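Local coordinates for protein alpha-fucosidase (Bifidobacterium bifidum, PDB 2EAB) that probably releases alpha-1,2-linked L-fucose from glycans by hydrolysis, as the catalytic domain of a larger, calcium-binding bifidobacterial glycoside hydrolase, at residues A[242-250]-A[301-312]. Sequence-based numbering, arbitrary orientation.
Sequences YNSQIKVVL and NTRVAKVVQDAA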
loop_
_atom_site.group_PDB
_atom_site.type_symbol
_atom_site.label_atom_id
_atom_site.label_comp_id
_atom_site.label_asym_id
_atom_site.label_seq_id
_atom_site.Cartn_x
_atom_site.Cartn_y
_atom_site.Cartn_z
ATOM N N TYR A 242 23.767 -9.384 8.812
ATOM C CA TYR A 242 23.698 -8.136 8.062
ATOM C C TYR A 242 25.091 -7.652 7.675
ATOM O O TYR A 242 26.071 -7.903 8.383
ATOM C CB TYR A 242 22.919 -7.057 8.824
ATOM C CG TYR A 242 23.526 -6.633 10.146
ATOM C CD1 TYR A 242 24.476 -5.612 10.207
ATOM C CD2 TYR A 242 23.133 -7.239 11.339
ATOM C CE1 TYR A 242 25.033 -5.215 11.424
ATOM C CE2 TYR A 242 23.680 -6.848 12.556
ATOM C CZ TYR A 242 24.625 -5.839 12.593
ATOM O OH TYR A 242 25.152 -5.472 13.808
ATOM N N ASN A 243 25.161 -6.953 6.548
ATOM C CA ASN A 243 26.417 -6.489 5.984
ATOM C C ASN A 243 26.137 -5.269 5.119
ATOM O O ASN A 243 25.277 -5.309 4.234
ATOM C CB ASN A 243 27.058 -7.615 5.155
ATOM C CG ASN A 243 28.458 -7.273 4.655
ATOM O OD1 ASN A 243 28.639 -6.369 3.844
ATOM N ND2 ASN A 243 29.452 -8.026 5.122
ATOM N N SER A 244 26.843 -4.178 5.395
ATOM C CA SER A 244 26.799 -3.008 4.531
ATOM C C SER A 244 28.213 -2.552 4.201
ATOM O O SER A 244 29.135 -2.699 5.015
ATOM C CB SER A 244 26.001 -1.873 5.172
ATOM O OG SER A 244 26.684 -1.314 6.281
ATOM N N GLN A 245 28.376 -2.012 2.997
ATOM C CA GLN A 245 29.681 -1.564 2.519
ATOM C C GLN A 245 29.575 -0.258 1.765
ATOM O O GLN A 245 28.619 -0.042 1.011
ATOM C CB GLN A 245 30.329 -2.631 1.634
ATOM C CG GLN A 245 30.699 -3.891 2.400
ATOM C CD GLN A 245 31.262 -4.988 1.537
ATOM O OE1 GLN A 245 32.047 -4.747 0.615
ATOM N NE2 GLN A 245 30.875 -6.220 1.845
ATOM N N ILE A 246 30.559 0.612 1.992
ATOM C CA ILE A 246 30.696 1.864 1.261
ATOM C C ILE A 246 32.053 1.862 0.574
ATOM O O ILE A 246 33.097 1.806 1.233
ATOM C CB ILE A 246 30.582 3.115 2.173
ATOM C CG1 ILE A 246 29.260 3.100 2.959
ATOM C CG2 ILE A 246 30.760 4.399 1.344
ATOM C CD1 ILE A 246 29.002 4.336 3.813
ATOM N N LYS A 247 32.020 1.897 -0.753
ATOM C CA LYS A 247 33.224 1.974 -1.571
ATOM C C LYS A 247 33.389 3.414 -2.046
ATOM O O LYS A 247 32.499 3.967 -2.695
ATOM C CB LYS A 247 33.107 1.012 -2.756
ATOM C CG LYS A 247 34.337 0.937 -3.648
ATOM C CD LYS A 247 34.082 0.014 -4.823
ATOM C CE LYS A 247 35.321 -0.156 -5.692
ATOM N NZ LYS A 247 36.418 -0.884 -4.997
ATOM N N VAL A 248 34.532 4.015 -1.714
ATOM C CA VAL A 248 34.799 5.418 -2.020
ATOM C C VAL A 248 35.722 5.522 -3.234
ATOM O O VAL A 248 36.862 5.046 -3.200
ATOM C CB VAL A 248 35.422 6.152 -0.802
ATOM C CG1 VAL A 248 35.636 7.623 -1.109
ATOM C CG2 VAL A 248 34.536 5.998 0.428
ATOM N N VAL A 249 35.221 6.135 -4.304
ATOM C CA VAL A 249 35.975 6.252 -5.554
ATOM C C VAL A 249 36.291 7.716 -5.870
ATOM O O VAL A 249 35.395 8.506 -6.177
ATOM C CB VAL A 249 35.233 5.582 -6.746
ATOM C CG1 VAL A 249 36.103 5.587 -8.002
ATOM C CG2 VAL A 249 34.825 4.155 -6.396
ATOM N N LEU A 250 37.574 8.065 -5.789
ATOM C CA LEU A 250 38.044 9.414 -6.101
ATOM C C LEU A 250 38.101 9.624 -7.608
ATOM O O LEU A 250 38.588 8.758 -8.337
ATOM C CB LEU A 250 39.443 9.649 -5.520
ATOM C CG LEU A 250 39.728 9.451 -4.028
ATOM C CD1 LEU A 250 41.230 9.456 -3.787
ATOM C CD2 LEU A 250 39.054 10.516 -3.184
ATOM N N ASN A 301 29.122 -11.283 2.839
ATOM C CA ASN A 301 30.164 -10.285 2.649
ATOM C C ASN A 301 30.679 -10.222 1.204
ATOM O O ASN A 301 30.825 -9.142 0.636
ATOM C CB ASN A 301 31.316 -10.536 3.619
ATOM C CG ASN A 301 32.381 -9.474 3.534
ATOM O OD1 ASN A 301 32.151 -8.320 3.893
ATOM N ND2 ASN A 301 33.555 -9.853 3.033
ATOM N N THR A 302 30.948 -11.389 0.626
ATOM C CA THR A 302 31.407 -11.501 -0.758
ATOM C C THR A 302 30.352 -10.946 -1.716
ATOM O O THR A 302 30.676 -10.219 -2.659
ATOM C CB THR A 302 31.741 -12.972 -1.092
ATOM O OG1 THR A 302 32.787 -13.420 -0.222
ATOM C CG2 THR A 302 32.191 -13.137 -2.546
ATOM N N ARG A 303 29.090 -11.274 -1.446
ATOM C CA ARG A 303 27.972 -10.833 -2.272
ATOM C C ARG A 303 27.837 -9.308 -2.289
ATOM O O ARG A 303 27.727 -8.702 -3.357
ATOM C CB ARG A 303 26.681 -11.499 -1.787
ATOM C CG ARG A 303 25.431 -11.053 -2.516
ATOM C CD ARG A 303 24.313 -12.069 -2.394
ATOM N NE ARG A 303 23.846 -12.337 -1.028
ATOM C CZ ARG A 303 22.931 -11.618 -0.376
ATOM N NH1 ARG A 303 22.404 -10.526 -0.923
ATOM N NH2 ARG A 303 22.550 -11.994 0.839
ATOM N N VAL A 304 27.855 -8.696 -1.109
ATOM C CA VAL A 304 27.742 -7.245 -0.997
ATOM C C VAL A 304 28.954 -6.552 -1.627
ATOM O O VAL A 304 28.808 -5.538 -2.308
ATOM C CB VAL A 304 27.540 -6.805 0.471
ATOM C CG1 VAL A 304 27.558 -5.287 0.594
ATOM C CG2 VAL A 304 26.216 -7.359 1.009
ATOM N N ALA A 305 30.142 -7.120 -1.421
ATOM C CA ALA A 305 31.368 -6.580 -2.017
ATOM C C ALA A 305 31.290 -6.529 -3.540
ATOM O O ALA A 305 31.729 -5.557 -4.162
ATOM C CB ALA A 305 32.583 -7.386 -1.572
ATOM N N LYS A 306 30.719 -7.571 -4.134
ATOM C CA LYS A 306 30.597 -7.650 -5.585
ATOM C C LYS A 306 29.612 -6.612 -6.123
ATOM O O LYS A 306 29.791 -6.105 -7.231
ATOM C CB LYS A 306 30.190 -9.061 -6.014
ATOM C CG LYS A 306 30.314 -9.325 -7.506
ATOM C CD LYS A 306 29.910 -10.748 -7.848
ATOM C CE LYS A 306 30.115 -11.053 -9.322
ATOM N NZ LYS A 306 29.189 -10.278 -10.188
ATOM N N VAL A 307 28.576 -6.292 -5.345
ATOM C CA VAL A 307 27.620 -5.259 -5.746
ATOM C C VAL A 307 28.331 -3.921 -5.939
ATOM O O VAL A 307 28.190 -3.287 -6.986
ATOM C CB VAL A 307 26.451 -5.093 -4.742
ATOM C CG1 VAL A 307 25.567 -3.919 -5.144
ATOM C CG2 VAL A 307 25.626 -6.367 -4.663
ATOM N N VAL A 308 29.106 -3.500 -4.939
ATOM C CA VAL A 308 29.791 -2.208 -5.025
ATOM C C VAL A 308 30.914 -2.213 -6.067
ATOM O O VAL A 308 31.120 -1.213 -6.758
ATOM C CB VAL A 308 30.280 -1.662 -3.646
ATOM C CG1 VAL A 308 29.095 -1.324 -2.752
ATOM C CG2 VAL A 308 31.220 -2.636 -2.943
ATOM N N GLN A 309 31.613 -3.339 -6.193
ATOM C CA GLN A 309 32.676 -3.461 -7.192
ATOM C C GLN A 309 32.123 -3.430 -8.616
ATOM O O GLN A 309 32.654 -2.714 -9.469
ATOM C CB GLN A 309 33.530 -4.716 -6.971
ATOM C CG GLN A 309 34.801 -4.759 -7.834
ATOM C CD GLN A 309 35.765 -3.632 -7.507
ATOM O OE1 GLN A 309 36.190 -3.482 -6.366
ATOM N NE2 GLN A 309 36.114 -2.835 -8.512
ATOM N N ASP A 310 31.055 -4.188 -8.866
ATOM C CA ASP A 310 30.411 -4.192 -10.180
ATOM C C ASP A 310 29.934 -2.799 -10.581
ATOM O O ASP A 310 30.076 -2.398 -11.739
ATOM C CB ASP A 310 29.233 -5.172 -10.222
ATOM C CG ASP A 310 29.670 -6.630 -10.329
ATOM O OD1 ASP A 310 30.850 -6.907 -10.638
ATOM O OD2 ASP A 310 28.815 -7.516 -10.108
ATOM N N ALA A 311 29.370 -2.070 -9.619
ATOM C CA ALA A 311 28.888 -0.713 -9.856
ATOM C C ALA A 311 30.040 0.238 -10.187
ATOM O O ALA A 311 29.971 0.993 -11.162
ATOM C CB ALA A 311 28.101 -0.213 -8.655
ATOM N N ALA A 312 31.100 0.186 -9.379
ATOM C CA ALA A 312 32.282 1.016 -9.600
ATOM C C ALA A 312 32.910 0.736 -10.962
ATOM O O ALA A 312 33.354 1.660 -11.648
ATOM C CB ALA A 312 33.290 0.798 -8.494
HETATM O O HOH W 1 38.046 -0.680 -7.613
#
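Strand 242-250 and helix 301-312 run in roughly the same direction, their axes 27° apart and 8.3 Å from each other at closest approach; the alternation of the strand turns Asn243, Gln245, Lys247 and Val249 toward the helix. Three amides interlock at one end. Asn243 donates through ND2 to OD1 of Asn301 (3.0 Å), meeting that oxygen on a lone pair although the two amide planes are turned 54° apart. The extended Gln245 reaches the backbone instead: its NE2 donates to Asn301 O (3.2 Å), which also accepts the helical N-H of Ala305, and to Asn243 OD1 (3.0 Å). Both acceptors lie close to the Gln245 amide plane, so the two bonds fix the rotation of this buried group. Val304 packs against both strand amides, its CB 3.6 Å from Asn243 OD1, while Gln245 OE1 lies against CA and CB of Ala305.

Further along, the aliphatic part of Lys247 runs past Val308 and reaches Ala312, whose CB is 3.6 Å from Lys247 CE. A bend at its last torsion (chi4 67°) brings NZ to Gln309 OE1 (2.9 Å), and a water bridges NZ to Gln309 NE2. The same ammonium forms a salt bridge with Asp227, which probably offsets its charge. Val249 CG2 adds a looser apolar touch on Ala312.

The helix lies along the outer face of one sheet of the N-terminal beta-sandwich. Strand 242-250 is flanked there by strands 228-235 and 273-282; Val307 and Ala311 cover the latter, while on the opposite face Ile246 touches Met209 and Val248 meets strand 266-271 of the other sheet.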